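Local coordinates for protein transcriptional repressor PadR (Bacillus cereus, PDB 6JYI) that regulates transcription as a PadR-like DNA-binding factor, probably as a repressor that grips DNA through paired winged-helix domains held together by a helical dimer interface, at the interface of chains A and B. Residues are numbered along the deposited sequence; one frame, centred on the assembly and turned at random. Chains: chain A/B, Transcriptional repressor PadR.

Contact 1: the interface of chains A and B. Residues chain A 106-107, 121, 168, 171; chain B 149-150, 152-153.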
HETATM    1  N   MSE A 106      14.016   4.441  -7.102  1.00 33.57           N
HETATM    2  CA  MSE A 106      14.680   5.653  -6.652  1.00 34.04           C
HETATM    3  C   MSE A 106      15.761   5.306  -5.629  1.00 33.21           C
HETATM    4  O   MSE A 106      16.865   5.845  -5.691  1.00 33.72           O
HETATM    5  CB  MSE A 106      13.720   6.656  -6.036  1.00 33.41           C
HETATM    6  CG  MSE A 106      12.652   7.154  -6.958  1.00 35.56           C
HETATM    7 SE   MSE A 106      13.330   8.162  -8.461  1.00 39.74          SE
HETATM    8  CE  MSE A 106      13.056   6.822  -9.843  1.00 41.40           C
ATOM      9  N   TYR A 107      15.475   4.366  -4.728  1.00 30.66           N
ATOM     10  CA  TYR A 107      16.466   3.968  -3.738  1.00 30.59           C
ATOM     11  C   TYR A 107      17.759   3.424  -4.409  1.00 31.14           C
ATOM     12  O   TYR A 107      18.871   3.719  -3.978  1.00 29.87           O
ATOM     13  CB  TYR A 107      15.883   2.973  -2.730  1.00 29.17           C
ATOM     14  CG  TYR A 107      16.828   2.709  -1.603  1.00 30.83           C
ATOM     15  CD1 TYR A 107      16.965   3.616  -0.542  1.00 35.27           C
ATOM     16  CD2 TYR A 107      17.654   1.600  -1.624  1.00 32.31           C
ATOM     17  CE1 TYR A 107      17.902   3.380   0.481  1.00 34.16           C
ATOM     18  CE2 TYR A 107      18.566   1.372  -0.638  1.00 33.45           C
ATOM     19  CZ  TYR A 107      18.666   2.242   0.428  1.00 36.05           C
ATOM     20  OH  TYR A 107      19.590   1.968   1.400  1.00 41.61           O
ATOM     21  N   ILE A 121      10.195   9.380 -12.902  1.00 43.67           N
ATOM     22  CA  ILE A 121       9.526  10.408 -12.099  1.00 42.76           C
ATOM     23  C   ILE A 121       8.338  10.996 -12.862  1.00 43.34           C
ATOM     24  O   ILE A 121       7.253  11.154 -12.308  1.00 42.40           O
ATOM     25  CB  ILE A 121      10.496  11.528 -11.618  1.00 43.81           C
ATOM     26  CG1 ILE A 121      11.409  10.993 -10.503  1.00 40.74           C
ATOM     27  CG2 ILE A 121       9.713  12.741 -11.079  1.00 43.65           C
ATOM     28  CD1 ILE A 121      12.569  11.905 -10.183  1.00 42.08           C
ATOM     29  N   LEU A 168       7.383  15.227  -6.072  1.00 39.84           N
ATOM     30  CA  LEU A 168       8.070  14.713  -7.245  1.00 40.65           C
ATOM     31  C   LEU A 168       8.350  15.784  -8.281  1.00 43.22           C
ATOM     32  O   LEU A 168       9.439  15.797  -8.864  1.00 44.02           O
ATOM     33  CB  LEU A 168       7.316  13.529  -7.867  1.00 39.17           C
ATOM     34  CG  LEU A 168       7.353  12.248  -7.030  1.00 37.16           C
ATOM     35  CD1 LEU A 168       6.431  11.202  -7.647  1.00 37.49           C
ATOM     36  CD2 LEU A 168       8.768  11.683  -6.870  1.00 35.91           C
ATOM     37  N   LYS A 171      11.459  17.411  -7.099  1.00 52.04           N
ATOM     38  CA  LYS A 171      12.630  16.590  -7.364  1.00 52.29           C
ATOM     39  C   LYS A 171      13.040  16.674  -8.840  1.00 54.88           C
ATOM     40  O   LYS A 171      14.231  16.733  -9.157  1.00 54.78           O
ATOM     41  CB  LYS A 171      12.386  15.140  -6.928  1.00 49.66           C
ATOM     42  CG  LYS A 171      12.076  14.988  -5.434  1.00 46.33           C
ATOM     43  CD  LYS A 171      13.236  15.487  -4.577  1.00 44.85           C
ATOM     44  CE  LYS A 171      12.942  15.348  -3.113  1.00 43.51           C
ATOM     45  NZ  LYS A 171      14.059  15.735  -2.238  1.00 40.18           N
TER
ATOM     46  N   VAL B 149      18.835  10.571  -4.842  1.00 41.77           N
ATOM     47  CA  VAL B 149      17.794   9.591  -5.211  1.00 40.98           C
ATOM     48  C   VAL B 149      17.296   8.808  -4.005  1.00 39.17           C
ATOM     49  O   VAL B 149      16.101   8.550  -3.908  1.00 37.70           O
ATOM     50  CB  VAL B 149      18.230   8.661  -6.357  1.00 41.95           C
ATOM     51  CG1 VAL B 149      18.500   9.497  -7.597  1.00 44.91           C
ATOM     52  CG2 VAL B 149      19.481   7.850  -5.977  1.00 42.20           C
ATOM     53  N   GLU B 150      18.189   8.456  -3.082  1.00 39.19           N
ATOM     54  CA  GLU B 150      17.757   7.840  -1.826  1.00 39.62           C
ATOM     55  C   GLU B 150      16.835   8.768  -1.029  1.00 39.45           C
ATOM     56  O   GLU B 150      15.924   8.297  -0.361  1.00 38.94           O
ATOM     57  CB  GLU B 150      18.939   7.456  -0.952  1.00 39.53           C
ATOM     58  CG  GLU B 150      19.774   6.311  -1.494  1.00 41.18           C
ATOM     59  CD  GLU B 150      21.103   6.232  -0.817  1.00 45.14           C
ATOM     60  OE1 GLU B 150      21.504   7.242  -0.181  1.00 46.59           O
ATOM     61  OE2 GLU B 150      21.793   5.202  -0.970  1.00 47.20           O
ATOM     62  N   ILE B 152      14.646  10.912  -2.213  1.00 42.01           N
ATOM     63  CA  ILE B 152      13.315  10.991  -2.809  1.00 41.81           C
ATOM     64  C   ILE B 152      12.314  10.140  -2.026  1.00 40.53           C
ATOM     65  O   ILE B 152      11.222  10.616  -1.668  1.00 39.84           O
ATOM     66  CB  ILE B 152      13.337  10.564  -4.293  1.00 42.42           C
ATOM     67  CG1 ILE B 152      14.088  11.590  -5.117  1.00 43.53           C
ATOM     68  CG2 ILE B 152      11.916  10.402  -4.844  1.00 41.41           C
ATOM     69  CD1 ILE B 152      14.314  11.199  -6.564  1.00 44.58           C
ATOM     70  N   SER B 153      12.696   8.892  -1.739  1.00 40.20           N
ATOM     71  CA  SER B 153      11.872   7.969  -0.938  1.00 40.13           C
ATOM     72  C   SER B 153      11.516   8.592   0.418  1.00 38.98           C
ATOM     73  O   SER B 153      10.357   8.632   0.836  1.00 37.14           O
ATOM     74  CB  SER B 153      12.637   6.654  -0.723  1.00 40.48           C
ATOM     75  OG  SER B 153      13.377   6.323  -1.911  1.00 47.76           O
TER
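A:Met106, a selenomethionine, crosses B:Ile152 obliquely in the helical dimerisation region of this PadR-family regulator, where helix 101-107 of one subunit and its two long C-terminal helices, 114-142 and 148-175, receive the start of helix 148-178 of the other. The apolar packing converges on B:Ile152, whose branches go to different neighbours. The methyl B:Ile152 CD1 meets A:Met106 SE at 3.7 Å and faces the CD1 methyl of A:Ile121 tip to tip. The branch methyl B:Ile152 CG2 touches A:Met106 CG and, at 4.0 Å, the CD2 methyl of A:Leu168, whose side chain runs roughly perpendicular to that of the isoleucine. CG1 of B:Ile152 lies beside the aliphatic stretch of A:Lys171, CG being 4.0 Å away, and the two chains run past one another in opposite directions. A bend at chi2 (-64°) curls the selenomethionine chain, bringing its selenium to the end of the isoleucine.

Contacts with backbone carbonyls and with the tyrosine ring extend the patch along the end of helix 101-107. B:Val149 packs against the carbonyl oxygen of A:Met106, with its CG2 methyl 3.3 Å from that O. One residue on, the methylene CG of B:Glu150 lies above the plane of the A:Tyr107 ring, out towards its CD1–CE1 edge, 4.0 Å from CE1 and 3.7 Å from the A:Tyr107 carbonyl O. The two side chains cross, the glutamate extended beyond CG and its carboxylate plane 25° from that of the ring.

Contact 2: the interface of chains A and B. Residues chain A 101, 104-105, 108; chain B 88, 92-94.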
ATOM      1  N   ASP A 101       7.365  -0.248  -6.019  1.00 29.52           N
ATOM      2  CA  ASP A 101       8.472  -0.524  -6.933  1.00 30.33           C
ATOM      3  C   ASP A 101       9.182   0.783  -7.326  1.00 30.94           C
ATOM      4  O   ASP A 101      10.416   0.836  -7.368  1.00 29.50           O
ATOM      5  CB  ASP A 101       7.913  -1.236  -8.163  1.00 31.39           C
ATOM      6  CG  ASP A 101       8.972  -1.790  -9.080  1.00 31.34           C
ATOM      7  OD1 ASP A 101      10.137  -1.970  -8.687  1.00 33.72           O
ATOM      8  OD2 ASP A 101       8.616  -2.058 -10.230  1.00 34.73           O
HETATM    9  N   MSE A 104      11.574   2.027  -4.657  1.00 29.84           N
HETATM   10  CA  MSE A 104      12.761   1.164  -4.607  1.00 29.77           C
HETATM   11  C   MSE A 104      13.692   1.466  -5.786  1.00 31.39           C
HETATM   12  O   MSE A 104      14.911   1.435  -5.629  1.00 30.97           O
HETATM   13  CB  MSE A 104      12.332  -0.301  -4.630  1.00 29.09           C
HETATM   14  CG  MSE A 104      13.438  -1.287  -4.412  1.00 30.42           C
HETATM   15 SE   MSE A 104      14.212  -1.180  -2.608  1.00 32.91          SE
HETATM   16  CE  MSE A 104      12.699  -1.789  -1.593  1.00 31.20           C
ATOM     17  N   ARG A 105      13.118   1.806  -6.941  1.00 32.28           N
ATOM     18  CA  ARG A 105      13.931   2.220  -8.104  1.00 34.09           C
ATOM     19  C   ARG A 105      14.696   3.493  -7.757  1.00 34.74           C
ATOM     20  O   ARG A 105      15.890   3.601  -8.067  1.00 35.35           O
ATOM     21  CB  ARG A 105      13.093   2.479  -9.343  1.00 35.07           C
ATOM     22  CG  ARG A 105      12.234   1.319  -9.838  1.00 35.80           C
ATOM     23  CD  ARG A 105      13.005   0.072 -10.268  1.00 36.40           C
ATOM     24  NE  ARG A 105      12.038  -0.951 -10.701  1.00 33.67           N
ATOM     25  CZ  ARG A 105      11.822  -1.369 -11.945  1.00 35.60           C
ATOM     26  NH1 ARG A 105      12.524  -0.906 -12.983  1.00 37.38           N
ATOM     27  NH2 ARG A 105      10.881  -2.288 -12.157  1.00 37.51           N
ATOM     28  N   PHE A 108      17.588   2.664  -5.482  1.00 31.52           N
ATOM     29  CA  PHE A 108      18.691   2.103  -6.227  1.00 32.88           C
ATOM     30  C   PHE A 108      19.038   2.975  -7.433  1.00 35.07           C
ATOM     31  O   PHE A 108      19.690   2.517  -8.389  1.00 35.76           O
ATOM     32  CB  PHE A 108      18.340   0.686  -6.699  1.00 32.71           C
ATOM     33  CG  PHE A 108      18.187  -0.298  -5.603  1.00 32.42           C
ATOM     34  CD1 PHE A 108      19.123  -0.376  -4.587  1.00 32.81           C
ATOM     35  CD2 PHE A 108      17.099  -1.168  -5.585  1.00 33.63           C
ATOM     36  CE1 PHE A 108      18.973  -1.269  -3.559  1.00 32.28           C
ATOM     37  CE2 PHE A 108      16.962  -2.079  -4.579  1.00 33.07           C
ATOM     38  CZ  PHE A 108      17.898  -2.134  -3.554  1.00 33.31           C
TER
ATOM     39  N   TYR B  88      16.571  -6.551 -13.634  1.00 39.66           N
ATOM     40  CA  TYR B  88      15.458  -6.013 -12.836  1.00 39.42           C
ATOM     41  C   TYR B  88      15.264  -4.510 -13.061  1.00 40.07           C
ATOM     42  O   TYR B  88      14.133  -4.061 -13.300  1.00 40.52           O
ATOM     43  CB  TYR B  88      15.676  -6.329 -11.363  1.00 37.46           C
ATOM     44  CG  TYR B  88      15.136  -5.315 -10.372  1.00 37.84           C
ATOM     45  CD1 TYR B  88      13.773  -5.179 -10.136  1.00 39.05           C
ATOM     46  CD2 TYR B  88      16.005  -4.528  -9.631  1.00 36.54           C
ATOM     47  CE1 TYR B  88      13.297  -4.249  -9.175  1.00 37.37           C
ATOM     48  CE2 TYR B  88      15.541  -3.611  -8.718  1.00 37.14           C
ATOM     49  CZ  TYR B  88      14.189  -3.473  -8.503  1.00 37.15           C
ATOM     50  OH  TYR B  88      13.797  -2.568  -7.542  1.00 40.60           O
ATOM     51  N   PRO B  92       9.655  -2.778 -16.574  1.00 48.71           N
ATOM     52  CA  PRO B  92       8.742  -1.665 -16.304  1.00 49.44           C
ATOM     53  C   PRO B  92       8.380  -1.531 -14.820  1.00 46.28           C
ATOM     54  O   PRO B  92       8.414  -2.527 -14.056  1.00 43.80           O
ATOM     55  CB  PRO B  92       7.513  -1.967 -17.184  1.00 53.25           C
ATOM     56  CG  PRO B  92       7.665  -3.398 -17.626  1.00 54.19           C
ATOM     57  CD  PRO B  92       9.141  -3.702 -17.602  1.00 51.23           C
ATOM     58  N   VAL B  93       8.085  -0.296 -14.410  1.00 46.00           N
ATOM     59  CA  VAL B  93       7.832   0.009 -13.000  1.00 44.31           C
ATOM     60  C   VAL B  93       6.401  -0.384 -12.654  1.00 46.17           C
ATOM     61  O   VAL B  93       5.442   0.114 -13.259  1.00 47.53           O
ATOM     62  CB  VAL B  93       8.032   1.497 -12.674  1.00 44.57           C
ATOM     63  CG1 VAL B  93       7.696   1.754 -11.204  1.00 41.56           C
ATOM     64  CG2 VAL B  93       9.475   1.921 -12.973  1.00 44.30           C
ATOM     65  N   GLU B  94       6.253  -1.263 -11.677  1.00 45.11           N
ATOM     66  CA  GLU B  94       4.913  -1.736 -11.337  1.00 47.54           C
ATOM     67  C   GLU B  94       4.195  -0.705 -10.488  1.00 47.42           C
ATOM     68  O   GLU B  94       4.815  -0.025  -9.659  1.00 45.59           O
ATOM     69  CB  GLU B  94       4.997  -3.068 -10.616  1.00 46.40           C
ATOM     70  CG  GLU B  94       5.864  -4.054 -11.373  1.00 50.50           C
ATOM     71  CD  GLU B  94       5.453  -5.468 -11.106  1.00 56.53           C
ATOM     72  OE1 GLU B  94       5.688  -5.912  -9.957  1.00 56.35           O
ATOM     73  OE2 GLU B  94       4.869  -6.103 -12.032  1.00 61.73           O
TER
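The carboxylate of A:Asp101, at the start of helix 101-107, receives the backbone amide of B:Glu94 from the segment that follows helix 79-90 of the partner's PadR-like, winged-helix-type domain. This hydrogen bond, from B:Glu94 N to A:Asp101 OD2, measures 2.9 Å and is almost straight, 174° at the hydrogen; it uses the anti lone pair of OD2, directed away from OD1. Close by, the guanidinium of A:Arg105 approaches the carbonyl of B:Pro92, NH2 standing 3.1 Å from O in a weak, strongly bent hydrogen bond. One face of the same guanidinium is covered by the CG2 methyl of B:Val93, 4.1 Å above the plane and over its centre.

B:Tyr88 supplies the other main contact. Its phenol end reaches the side chain of A:Met104, a selenomethionine, at about a right angle, with B:Tyr88 OH 3.4 Å from A:Met104 CG. A:Arg105 crosses obliquely above one face of the B:Tyr88 ring near its rim, A:Arg105 NE lying 3.8 Å from B:Tyr88 CE1, with ring and guanidinium planes inclined by 51°.

Within chain A, A:Arg105 and A:Asp101 position each other one helical turn apart. The arginine grips the carboxylate through two nitrogens in a twisted pair: A:Arg105 NE forms a 3.0 Å salt bridge to A:Asp101 OD1, which lies in the guanidinium plane although NE stands above that of the carboxylate, while NH2 bonds to OD2 from the syn side with OD2 tilted from the guanidinium plane. OD2 thus accepts from two donors, one of each subunit. A bend at chi2 (-62°) folds the arginine back towards the aspartate. This pairing probably stabilises the carboxylate charge and fixes its rotation for the partner's amide. The contact ties the dimerisation region of one subunit to helix 79-90 and the following segment of the other, next to its probable DNA-binding region, and so may help set how the two domains are oriented in the dimer.

Contact 1 and contact 2 lie about 11 Å apart, measured between the centres of their C-alpha atoms, and share helix 101-107 of chain A. This short helix bridges two separate parts of chain B: in contact 1 it rests on the beginning of helix 148-178, and in contact 2 it meets the end of helix 79-90 and the segment after it. Apolar packing dominates the first, whereas the second adds polar and charged groups. Because the interface is two-fold symmetric, both contacts recur with the chains exchanged, so the dimer core and the two probable DNA-binding domains are probably coupled at both ends of the assembly.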